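Local coordinates for ribosomal protein S2-related protein (Deinococcus radiodurans, PDB 2JH3) that binds a 4Fe-4S cluster and, with its chelatase-like fold, may act as a sirohydrochlorin ferrochelatase, at residues A[121-126]-A[165-170]; A[367-370]-A[376-379]; A[416-421]-A[427-432]. All blocks are in the same frame, centred on the assembly; numbering follows the deposited sequence.

Interaction 1: A[121-126]-A[165-170]; sequences GMADAI and RERGQF
A123 and R167 hold the nearest approach of the two backbones, 9.7 Å between their CA atoms, so the start of helix 122-133 and the end of helix 155-167 are joined by side chains alone. The gap suits an arginine, whose long chain starts toward the other helix, bends at the CB-CG bond (chi2 140°) and then reaches out to D124. NH2 of R167 donates to OD1 of D124 at 2.6 Å, nearly straight at 167°, which makes a salt bridge; NH1 adds a weak, strongly bent bond to the same oxygen at 3.3 Å. OD1 lies in the guanidinium plane, yet the arginine meets that oxygen from above the carboxylate plane. Residues 121-126 fall in the first CbiX region of this chelatase-like protein and 165-170 in the second; helix 122-133 packs through I126 on strand 144-149, next to helix 155-167. CB of A123 sits over the rim of one guanidinium face, 4.1 Å from NH2 of R167; a methyl group is small enough to fit there and also touches L164 of the same helix 155-167. The helix stops straight after R167, where G168 takes a positive phi of 77°, a conformation that glycine accepts easily.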
ATOM      1  N   GLY A 121     -43.238 -11.367  -1.973  1.00 27.80           N
ATOM      2  CA  GLY A 121     -42.530 -12.387  -2.701  1.00 27.67           C
ATOM      3  C   GLY A 121     -41.417 -13.086  -1.931  1.00 27.60           C
ATOM      4  O   GLY A 121     -40.968 -14.163  -2.322  1.00 25.99           O
ATOM      5  N   MET A 122     -40.928 -12.469  -0.867  1.00 27.99           N
ATOM      6  CA  MET A 122     -39.838 -13.066  -0.106  1.00 28.66           C
ATOM      7  C   MET A 122     -40.270 -14.363   0.583  1.00 29.15           C
ATOM      8  O   MET A 122     -39.462 -15.217   0.805  1.00 30.45           O
ATOM      9  CB  MET A 122     -39.243 -12.048   0.898  1.00 30.05           C
ATOM     10  CG  MET A 122     -38.152 -11.053   0.291  1.00 28.11           C
ATOM     11  SD  MET A 122     -36.836 -11.876  -0.680  1.00 32.64           S
ATOM     12  CE  MET A 122     -36.192 -12.946   0.649  1.00 32.04           C
ATOM     13  N   ALA A 123     -41.526 -14.484   0.963  1.00 31.21           N
ATOM     14  CA  ALA A 123     -42.095 -15.787   1.478  1.00 32.50           C
ATOM     15  C   ALA A 123     -41.894 -16.979   0.530  1.00 32.88           C
ATOM     16  O   ALA A 123     -41.530 -18.108   0.957  1.00 32.47           O
ATOM     17  CB  ALA A 123     -43.546 -15.594   1.798  1.00 32.99           C
ATOM     18  N   ASP A 124     -42.116 -16.740  -0.776  1.00 33.59           N
ATOM     19  CA  ASP A 124     -41.827 -17.736  -1.820  1.00 34.01           C
ATOM     20  C   ASP A 124     -40.384 -18.101  -1.940  1.00 34.21           C
ATOM     21  O   ASP A 124     -40.033 -19.287  -2.187  1.00 33.57           O
ATOM     22  CB  ASP A 124     -42.215 -17.173  -3.198  1.00 36.21           C
ATOM     23  CG  ASP A 124     -43.659 -16.778  -3.277  1.00 40.57           C
ATOM     24  OD1 ASP A 124     -44.519 -17.666  -3.101  1.00 44.75           O
ATOM     25  OD2 ASP A 124     -43.960 -15.575  -3.482  1.00 48.89           O
ATOM     26  N   ALA A 125     -39.516 -17.084  -1.855  1.00 32.71           N
ATOM     27  CA  ALA A 125     -38.069 -17.316  -1.899  1.00 32.12           C
ATOM     28  C   ALA A 125     -37.599 -18.128  -0.660  1.00 31.25           C
ATOM     29  O   ALA A 125     -36.784 -18.997  -0.769  1.00 29.51           O
ATOM     30  CB  ALA A 125     -37.305 -15.964  -2.023  1.00 32.14           C
ATOM     31  N   ILE A 126     -38.129 -17.787   0.509  1.00 32.09           N
ATOM     32  CA  ILE A 126     -37.859 -18.519   1.751  1.00 31.35           C
ATOM     33  C   ILE A 126     -38.310 -19.997   1.644  1.00 32.14           C
ATOM     34  O   ILE A 126     -37.491 -20.889   1.820  1.00 31.10           O
ATOM     35  CB  ILE A 126     -38.613 -17.878   2.928  1.00 31.42           C
ATOM     36  CG1 ILE A 126     -37.999 -16.520   3.298  1.00 29.65           C
ATOM     37  CG2 ILE A 126     -38.664 -18.885   4.158  1.00 32.04           C
ATOM     38  CD1 ILE A 126     -38.898 -15.641   4.214  1.00 28.20           C
ATOM     39  N   ARG A 165     -47.180 -19.532   7.436  1.00 41.10           N
ATOM     40  CA  ARG A 165     -48.052 -20.357   8.278  1.00 41.84           C
ATOM     41  C   ARG A 165     -49.353 -20.603   7.509  1.00 42.85           C
ATOM     42  O   ARG A 165     -49.745 -21.752   7.263  1.00 43.34           O
ATOM     43  CB  ARG A 165     -48.331 -19.682   9.619  1.00 41.39           C
ATOM     44  CG  ARG A 165     -47.170 -19.711  10.553  1.00 40.41           C
ATOM     45  CD  ARG A 165     -47.457 -18.908  11.806  1.00 40.75           C
ATOM     46  NE  ARG A 165     -46.218 -18.710  12.532  1.00 38.65           N
ATOM     47  CZ  ARG A 165     -45.692 -17.539  12.876  1.00 38.93           C
ATOM     48  NH1 ARG A 165     -46.301 -16.403  12.618  1.00 39.94           N
ATOM     49  NH2 ARG A 165     -44.510 -17.496  13.502  1.00 42.72           N
ATOM     50  N   GLU A 166     -49.948 -19.529   7.015  1.00 44.10           N
ATOM     51  CA  GLU A 166     -51.205 -19.665   6.262  1.00 44.24           C
ATOM     52  C   GLU A 166     -51.073 -20.541   5.012  1.00 44.11           C
ATOM     53  O   GLU A 166     -51.868 -21.462   4.807  1.00 43.93           O
ATOM     54  CB  GLU A 166     -51.774 -18.302   5.967  1.00 45.29           C
ATOM     55  CG  GLU A 166     -51.396 -17.297   7.043  1.00 47.73           C
ATOM     56  CD  GLU A 166     -52.552 -16.529   7.592  0.75 51.66           C
ATOM     57  OE1 GLU A 166     -53.450 -17.211   8.136  1.00 54.82           O
ATOM     58  OE2 GLU A 166     -52.529 -15.266   7.524  0.75 52.35           O
ATOM     59  N   ARG A 167     -50.065 -20.338   4.185  1.00 44.17           N
ATOM     60  CA  ARG A 167     -49.822 -21.328   3.128  1.00 45.13           C
ATOM     61  C   ARG A 167     -49.843 -22.810   3.625  1.00 45.19           C
ATOM     62  O   ARG A 167     -50.381 -23.694   2.950  1.00 44.89           O
ATOM     63  CB  ARG A 167     -48.488 -21.086   2.457  1.00 46.15           C
ATOM     64  CG  ARG A 167     -48.435 -19.825   1.664  1.00 49.55           C
ATOM     65  CD  ARG A 167     -47.089 -19.153   1.867  0.50 53.68           C
ATOM     66  NE  ARG A 167     -46.880 -18.107   0.889  0.50 54.58           N
ATOM     67  CZ  ARG A 167     -46.143 -18.245  -0.208  1.00 56.95           C
ATOM     68  NH1 ARG A 167     -45.477 -19.381  -0.511  1.00 57.36           N
ATOM     69  NH2 ARG A 167     -46.078 -17.204  -1.015  1.00 58.41           N
ATOM     70  N   GLY A 168     -49.219 -23.078   4.780  1.00 45.19           N
ATOM     71  CA  GLY A 168     -49.321 -24.400   5.421  1.00 44.59           C
ATOM     72  C   GLY A 168     -48.496 -25.507   4.826  1.00 45.06           C
ATOM     73  O   GLY A 168     -48.607 -26.658   5.223  1.00 46.01           O
ATOM     74  N   GLN A 169     -47.602 -25.210   3.917  1.00 45.13           N
ATOM     75  CA  GLN A 169     -46.792 -26.285   3.361  1.00 44.74           C
ATOM     76  C   GLN A 169     -45.912 -26.993   4.415  1.00 43.85           C
ATOM     77  O   GLN A 169     -45.405 -28.126   4.181  1.00 44.09           O
ATOM     78  CB  GLN A 169     -45.917 -25.737   2.237  1.00 45.58           C
ATOM     79  CG  GLN A 169     -45.453 -26.807   1.239  1.00 47.12           C
ATOM     80  CD  GLN A 169     -44.465 -26.265   0.172  1.00 48.85           C
ATOM     81  OE1 GLN A 169     -43.714 -25.298   0.410  1.00 53.17           O
ATOM     82  NE2 GLN A 169     -44.464 -26.907  -1.012  1.00 51.94           N
ATOM     83  N   PHE A 170     -45.693 -26.319   5.547  1.00 42.48           N
ATOM     84  CA  PHE A 170     -44.755 -26.801   6.569  1.00 41.06           C
ATOM     85  C   PHE A 170     -45.515 -27.051   7.839  1.00 41.05           C
ATOM     86  O   PHE A 170     -46.580 -26.476   8.061  1.00 41.98           O
ATOM     87  CB  PHE A 170     -43.585 -25.787   6.830  1.00 38.99           C
ATOM     88  CG  PHE A 170     -42.722 -25.531   5.608  1.00 37.24           C
ATOM     89  CD1 PHE A 170     -42.994 -24.465   4.768  1.00 34.33           C
ATOM     90  CD2 PHE A 170     -41.662 -26.368   5.301  1.00 37.38           C
ATOM     91  CE1 PHE A 170     -42.259 -24.266   3.657  1.00 35.23           C
ATOM     92  CE2 PHE A 170     -40.911 -26.170   4.158  1.00 39.19           C
ATOM     93  CZ  PHE A 170     -41.232 -25.112   3.328  1.00 36.97           C
TER

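Interaction 2: A[367-370]-A[376-379]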
ATOM      1  N   GLY A 367     -17.729  -3.418 -18.421  1.00 18.02           N
ATOM      2  CA  GLY A 367     -16.422  -3.773 -18.025  1.00 18.92           C
ATOM      3  C   GLY A 367     -15.628  -2.737 -17.285  1.00 18.12           C
ATOM      4  O   GLY A 367     -15.173  -2.947 -16.169  1.00 17.98           O
ATOM      5  N   LEU A 368     -15.584  -1.572 -17.873  1.00 18.47           N
ATOM      6  CA  LEU A 368     -14.878  -0.434 -17.302  1.00 18.62           C
ATOM      7  C   LEU A 368     -15.585   0.192 -16.135  1.00 18.60           C
ATOM      8  O   LEU A 368     -14.915   0.632 -15.219  1.00 19.52           O
ATOM      9  CB  LEU A 368     -14.615   0.634 -18.400  1.00 19.19           C
ATOM     10  CG  LEU A 368     -13.283   0.817 -19.168  1.00 26.82           C
ATOM     11  CD1 LEU A 368     -12.081  -0.037 -18.738  1.00 31.10           C
ATOM     12  CD2 LEU A 368     -13.392   0.812 -20.602  1.00 29.63           C
ATOM     13  N   GLU A 369     -16.923   0.210 -16.144  1.00 19.41           N
ATOM     14  CA  GLU A 369     -17.681   0.661 -15.017  1.00 20.24           C
ATOM     15  C   GLU A 369     -17.581  -0.233 -13.773  1.00 20.76           C
ATOM     16  O   GLU A 369     -17.568   0.309 -12.655  1.00 21.05           O
ATOM     17  CB  GLU A 369     -19.153   0.843 -15.350  1.00 21.51           C
ATOM     18  CG  GLU A 369     -19.824   1.714 -14.296  1.00 26.00           C
ATOM     19  CD  GLU A 369     -19.514   3.189 -14.545  1.00 32.80           C
ATOM     20  OE1 GLU A 369     -20.079   3.701 -15.544  1.00 33.34           O
ATOM     21  OE2 GLU A 369     -18.720   3.815 -13.802  1.00 31.52           O
ATOM     22  N   LEU A 370     -17.538  -1.555 -13.929  1.00 19.32           N
ATOM     23  CA  LEU A 370     -17.322  -2.376 -12.787  1.00 19.78           C
ATOM     24  C   LEU A 370     -15.836  -2.364 -12.290  1.00 20.11           C
ATOM     25  O   LEU A 370     -15.588  -2.647 -11.133  1.00 22.59           O
ATOM     26  CB  LEU A 370     -17.792  -3.813 -13.074  1.00 19.01           C
ATOM     27  CG  LEU A 370     -19.292  -4.043 -13.363  1.00 17.84           C
ATOM     28  CD1 LEU A 370     -19.598  -5.468 -13.738  1.00 19.73           C
ATOM     29  CD2 LEU A 370     -20.254  -3.521 -12.225  1.00 19.85           C
ATOM     30  N   ILE A 376     -14.659   7.153 -15.480  1.00 20.10           N
ATOM     31  CA  ILE A 376     -14.836   7.715 -16.829  1.00 19.53           C
ATOM     32  C   ILE A 376     -15.670   9.031 -16.848  1.00 18.08           C
ATOM     33  O   ILE A 376     -15.243  10.042 -17.387  1.00 18.84           O
ATOM     34  CB  ILE A 376     -15.477   6.635 -17.805  1.00 19.18           C
ATOM     35  CG1 ILE A 376     -14.476   5.519 -18.186  1.00 18.01           C
ATOM     36  CG2 ILE A 376     -16.100   7.319 -19.005  1.00 19.80           C
ATOM     37  CD1 ILE A 376     -13.199   5.863 -18.377  1.00 24.06           C
ATOM     38  N   GLU A 377     -16.791   8.997 -16.150  1.00 21.04           N
ATOM     39  CA  GLU A 377     -17.740  10.079 -16.066  1.00 20.81           C
ATOM     40  C   GLU A 377     -17.156  11.294 -15.315  1.00 21.40           C
ATOM     41  O   GLU A 377     -17.368  12.443 -15.691  1.00 21.01           O
ATOM     42  CB  GLU A 377     -18.956   9.535 -15.299  1.00 23.39           C
ATOM     43  CG  GLU A 377     -19.764   8.412 -16.031  1.00 23.14           C
ATOM     44  CD  GLU A 377     -19.419   6.990 -15.624  1.00 22.66           C
ATOM     45  OE1 GLU A 377     -18.370   6.785 -15.036  1.00 21.60           O
ATOM     46  OE2 GLU A 377     -20.179   6.063 -15.970  1.00 22.01           O
ATOM     47  N   GLU A 378     -16.472  11.048 -14.215  1.00 20.30           N
ATOM     48  CA  GLU A 378     -15.813  12.114 -13.423  1.00 21.81           C
ATOM     49  C   GLU A 378     -14.692  12.751 -14.114  1.00 19.82           C
ATOM     50  O   GLU A 378     -14.549  13.972 -14.091  1.00 20.29           O
ATOM     51  CB  GLU A 378     -15.336  11.564 -12.086  1.00 21.56           C
ATOM     52  CG  GLU A 378     -16.474  11.314 -11.229  1.00 23.86           C
ATOM     53  CD  GLU A 378     -16.109  10.671  -9.898  1.00 27.49           C
ATOM     54  OE1 GLU A 378     -14.970  10.162  -9.734  1.00 37.11           O
ATOM     55  OE2 GLU A 378     -17.009  10.614  -9.001  1.00 36.42           O
ATOM     56  N   SER A 379     -13.846  11.934 -14.747  1.00 20.08           N
ATOM     57  CA  SER A 379     -12.742  12.444 -15.517  1.00 18.89           C
ATOM     58  C   SER A 379     -13.222  13.332 -16.693  1.00 20.55           C
ATOM     59  O   SER A 379     -12.662  14.433 -16.944  1.00 19.93           O
ATOM     60  CB  SER A 379     -11.847  11.297 -15.996  1.00 18.94           C
ATOM     61  OG  SER A 379     -11.188  10.654 -14.857  1.00 18.27           O
TER
HETATM   62  O   HOH W   1     -15.929   4.521 -15.169  1.00 18.77           O
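E369 and E377 bring their carboxylates together, each from its own helix. The side chains come from opposite directions, and their carboxylate planes are only 25° apart, so the two acid groups lie nearly coplanar. OE1 of E369 stands 2.4 Å from OE2 of E377, while the other oxygens, OE2 of E369 and OE1 of E377, are 3.2 Å apart and both are acceptors. Neither CB points straight across. In E369, CG is anti to the backbone N (chi1 -162°), and a bend at chi2 then swings the carboxylate toward the other helix; E377 places CG beside its backbone N but likewise bends at chi2, and the two ends converge. A glutamate has the length to do this where the nearest CA atoms, those of E369 and I376, are 7.8 Å apart.

Two of the four oxygens have further partners. OE2 of E369 accepts a hydrogen bond from the backbone N of A374, in the turn between the helices, and OE2 of E377 accepts one from NE1 of W281. A water takes the backbone N-H of I376 at 2.9 Å and lies 3.2 Å from OE2 of E369, to which it can donate, though it has more acceptors in reach than protons. This links helices 361-371 and 375-383, two consecutive helices joined by a short turn within the DR2241 stabilising domain. Apolar L368 and I376 suit the same buried corner, since both lie against W281 of helix 275-290.

Two buried acids this close would repel each other if both were ionised. So short an approach suggests that one of them holds a proton and donates it to the other, the proton affinity of the pair probably being raised by burial and by the neighbouring acid.

Interaction 3: A[416-421]-A[427-432]; sequences TVAAQV and RTRLWA
Van der Waals contact between A418, A419 and R429 carries most of this meeting of a helix with the strand that follows it. CB of A418 lies 3.9 Å from NE of R429 over one face of the guanidinium, and further along CA of A419 comes within 3.7 Å of NH1. Alanines suit these places because their single methyl lets the guanidinium come close to the helix backbone. R429 leaves its backbone with CG between the N and the carbonyl carbon (chi1 56°), then runs extended to NE and lays its head along the helix. The apolar part is small: CB of A418 approaches CH2 of W431 obliquely at 4.4 Å, while CB of R429 rests over the rim of one face of the indole.

Polar contact is indirect. A water accepts from NH2 of R429 at 3.2 Å and donates weakly to O of A419.

R429 is also the centre of an inverse gamma turn, which ends the strand before the 3-10 segment bearing W431. Strand 427-429 pairs with strand 448-450; R427 on it and W431 just after it line the iron-sulfur cluster pocket beside C450, while helix 411-422 runs on to the cluster ligand C422 and packs V417 and V421 on helix 455-467.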
ATOM      1  N   THR A 416      -4.038  15.563   7.799  1.00 26.15           N
ATOM      2  CA  THR A 416      -3.049  14.603   8.171  1.00 25.58           C
ATOM      3  C   THR A 416      -3.415  13.158   7.847  1.00 26.10           C
ATOM      4  O   THR A 416      -2.567  12.352   7.365  1.00 21.98           O
ATOM      5  CB  THR A 416      -2.824  14.782   9.702  1.00 28.30           C
ATOM      6  OG1 THR A 416      -2.205  16.079   9.902  1.00 28.84           O
ATOM      7  CG2 THR A 416      -1.995  13.775  10.213  1.00 25.74           C
ATOM      8  N   VAL A 417      -4.682  12.803   8.111  1.00 24.71           N
ATOM      9  CA  VAL A 417      -5.176  11.474   7.778  1.00 24.86           C
ATOM     10  C   VAL A 417      -5.307  11.302   6.263  1.00 24.32           C
ATOM     11  O   VAL A 417      -4.891  10.293   5.766  1.00 26.02           O
ATOM     12  CB  VAL A 417      -6.533  11.189   8.477  1.00 25.59           C
ATOM     13  CG1 VAL A 417      -7.086   9.790   8.117  1.00 25.10           C
ATOM     14  CG2 VAL A 417      -6.368  11.324   9.985  1.00 26.20           C
ATOM     15  N   ALA A 418      -5.834  12.300   5.559  1.00 22.69           N
ATOM     16  CA  ALA A 418      -5.969  12.201   4.124  1.00 23.30           C
ATOM     17  C   ALA A 418      -4.609  12.017   3.461  1.00 22.57           C
ATOM     18  O   ALA A 418      -4.482  11.203   2.541  1.00 23.15           O
ATOM     19  CB  ALA A 418      -6.677  13.364   3.608  1.00 22.97           C
ATOM     20  N   ALA A 419      -3.553  12.683   3.934  1.00 22.77           N
ATOM     21  CA  ALA A 419      -2.204  12.488   3.330  1.00 23.23           C
ATOM     22  C   ALA A 419      -1.764  11.039   3.452  1.00 24.34           C
ATOM     23  O   ALA A 419      -1.207  10.445   2.524  1.00 25.75           O
ATOM     24  CB  ALA A 419      -1.150  13.408   3.989  1.00 26.29           C
ATOM     25  N   GLN A 420      -2.111  10.414   4.567  1.00 23.37           N
ATOM     26  CA  GLN A 420      -1.732   9.012   4.819  1.00 22.78           C
ATOM     27  C   GLN A 420      -2.600   8.022   4.058  1.00 22.88           C
ATOM     28  O   GLN A 420      -2.078   7.071   3.468  1.00 23.88           O
ATOM     29  CB  GLN A 420      -1.767   8.697   6.298  1.00 25.17           C
ATOM     30  CG  GLN A 420      -0.674   9.396   7.151  1.00 28.31           C
ATOM     31  CD  GLN A 420       0.806   9.270   6.626  1.00 33.07           C
ATOM     32  OE1 GLN A 420       1.327   8.168   6.444  0.50 32.00           O
ATOM     33  NE2 GLN A 420       1.461  10.463   6.359  1.00 35.86           N
ATOM     34  N   VAL A 421      -3.914   8.217   4.076  1.00 20.98           N
ATOM     35  CA  VAL A 421      -4.847   7.296   3.392  1.00 21.13           C
ATOM     36  C   VAL A 421      -4.837   7.449   1.867  1.00 19.13           C
ATOM     37  O   VAL A 421      -4.637   6.494   1.133  1.00 20.60           O
ATOM     38  CB  VAL A 421      -6.239   7.599   3.851  1.00 21.34           C
ATOM     39  CG1 VAL A 421      -7.316   6.868   2.990  1.00 22.95           C
ATOM     40  CG2 VAL A 421      -6.358   7.109   5.290  1.00 22.04           C
ATOM     41  N   ARG A 427      -6.442   8.840  -7.256  1.00 16.46           N
ATOM     42  CA  ARG A 427      -7.205  10.067  -7.406  1.00 17.06           C
ATOM     43  C   ARG A 427      -6.546  11.243  -6.710  1.00 17.56           C
ATOM     44  O   ARG A 427      -5.647  11.066  -5.845  1.00 16.68           O
ATOM     45  CB  ARG A 427      -8.621   9.853  -6.861  1.00 16.23           C
ATOM     46  CG  ARG A 427      -9.446   8.939  -7.691  1.00 15.03           C
ATOM     47  CD  ARG A 427     -10.849   8.886  -7.117  1.00 17.89           C
ATOM     48  NE  ARG A 427     -11.926   8.384  -8.016  1.00 17.90           N
ATOM     49  CZ  ARG A 427     -12.677   7.305  -7.864  1.00 18.81           C
ATOM     50  NH1 ARG A 427     -13.704   7.107  -8.670  1.00 18.36           N
ATOM     51  NH2 ARG A 427     -12.511   6.489  -6.832  1.00 20.38           N
ATOM     52  N   THR A 428      -6.970  12.439  -7.139  1.00 17.19           N
ATOM     53  CA  THR A 428      -6.541  13.755  -6.621  1.00 16.31           C
ATOM     54  C   THR A 428      -7.763  14.418  -5.940  1.00 17.26           C
ATOM     55  O   THR A 428      -8.787  14.636  -6.574  1.00 17.05           O
ATOM     56  CB  THR A 428      -6.060  14.685  -7.797  1.00 16.80           C
ATOM     57  OG1 THR A 428      -4.870  14.134  -8.402  1.00 15.86           O
ATOM     58  CG2 THR A 428      -5.669  16.075  -7.284  1.00 18.59           C
ATOM     59  N   ARG A 429      -7.617  14.682  -4.639  1.00 19.38           N
ATOM     60  CA  ARG A 429      -8.713  15.218  -3.766  1.00 18.12           C
ATOM     61  C   ARG A 429      -9.043  16.651  -4.032  1.00 18.48           C
ATOM     62  O   ARG A 429      -8.595  17.565  -3.364  1.00 17.97           O
ATOM     63  CB  ARG A 429      -8.425  14.910  -2.288  1.00 20.02           C
ATOM     64  CG  ARG A 429      -7.112  15.384  -1.741  1.00 23.26           C
ATOM     65  CD  ARG A 429      -6.888  14.740  -0.373  1.00 22.21           C
ATOM     66  NE  ARG A 429      -5.652  15.145   0.325  1.00 20.01           N
ATOM     67  CZ  ARG A 429      -4.467  14.583   0.112  1.00 22.13           C
ATOM     68  NH1 ARG A 429      -3.428  14.963   0.831  1.00 27.29           N
ATOM     69  NH2 ARG A 429      -4.304  13.609  -0.796  1.00 24.35           N
ATOM     70  N   LEU A 430      -9.907  16.852  -5.010  1.00 21.04           N
ATOM     71  CA  LEU A 430     -10.387  18.169  -5.394  1.00 20.53           C
ATOM     72  C   LEU A 430     -11.078  18.899  -4.232  1.00 21.04           C
ATOM     73  O   LEU A 430     -11.031  20.134  -4.106  1.00 21.40           O
ATOM     74  CB  LEU A 430     -11.391  17.999  -6.498  1.00 21.11           C
ATOM     75  CG  LEU A 430     -10.983  18.198  -7.956  1.00 24.64           C
ATOM     76  CD1 LEU A 430      -9.513  18.020  -8.305  1.00 19.90           C
ATOM     77  CD2 LEU A 430     -11.975  17.498  -8.862  1.00 20.26           C
ATOM     78  N   TRP A 431     -11.698  18.097  -3.390  1.00 22.24           N
ATOM     79  CA  TRP A 431     -12.502  18.589  -2.288  1.00 22.56           C
ATOM     80  C   TRP A 431     -11.611  19.178  -1.198  1.00 23.66           C
ATOM     81  O   TRP A 431     -12.103  19.820  -0.286  1.00 24.52           O
ATOM     82  CB  TRP A 431     -13.373  17.463  -1.720  1.00 21.16           C
ATOM     83  CG  TRP A 431     -12.588  16.190  -1.256  1.00 19.65           C
ATOM     84  CD1 TRP A 431     -12.398  15.069  -1.999  1.00 17.68           C
ATOM     85  CD2 TRP A 431     -11.963  15.945   0.001  1.00 21.59           C
ATOM     86  NE1 TRP A 431     -11.630  14.166  -1.324  1.00 21.04           N
ATOM     87  CE2 TRP A 431     -11.383  14.652  -0.073  1.00 19.99           C
ATOM     88  CE3 TRP A 431     -11.840  16.676   1.205  1.00 20.95           C
ATOM     89  CZ2 TRP A 431     -10.663  14.082   0.985  1.00 23.46           C
ATOM     90  CZ3 TRP A 431     -11.172  16.074   2.272  1.00 17.89           C
ATOM     91  CH2 TRP A 431     -10.590  14.806   2.157  1.00 20.73           C
ATOM     92  N   ALA A 432     -10.327  18.833  -1.215  1.00 23.38           N
ATOM     93  CA  ALA A 432      -9.365  19.333  -0.238  1.00 23.54           C
ATOM     94  C   ALA A 432      -8.486  20.463  -0.831  1.00 24.92           C
ATOM     95  O   ALA A 432      -7.467  20.810  -0.273  1.00 25.94           O
ATOM     96  CB  ALA A 432      -8.535  18.181   0.269  1.00 24.44           C
TER
HETATM   97  O   HOH W   2      -1.583  11.929  -0.416  1.00 31.55           O

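Along the chain the three contacts follow in series, each closing before the next opens. Interaction 1 joins helices 122-133 and 155-167, its segments falling in the first and second CbiX regions, and lies across the chain's centre from the others, its centre about 41 Å from that of interaction 2 and 50 Å from that of interaction 3. Interactions 2 and 3 belong to the stabilising and 4Fe-4S regions, with centres about 21 Å apart, and they touch: OE1 of E378 and NH1 of R427 form a long, weak ion pair at 3.5 Å. With E378 and S379 also on P449, and L430 on H382, the cluster-binding part packs against the stabilising domain, whereas interaction 1 stands well away from the cluster.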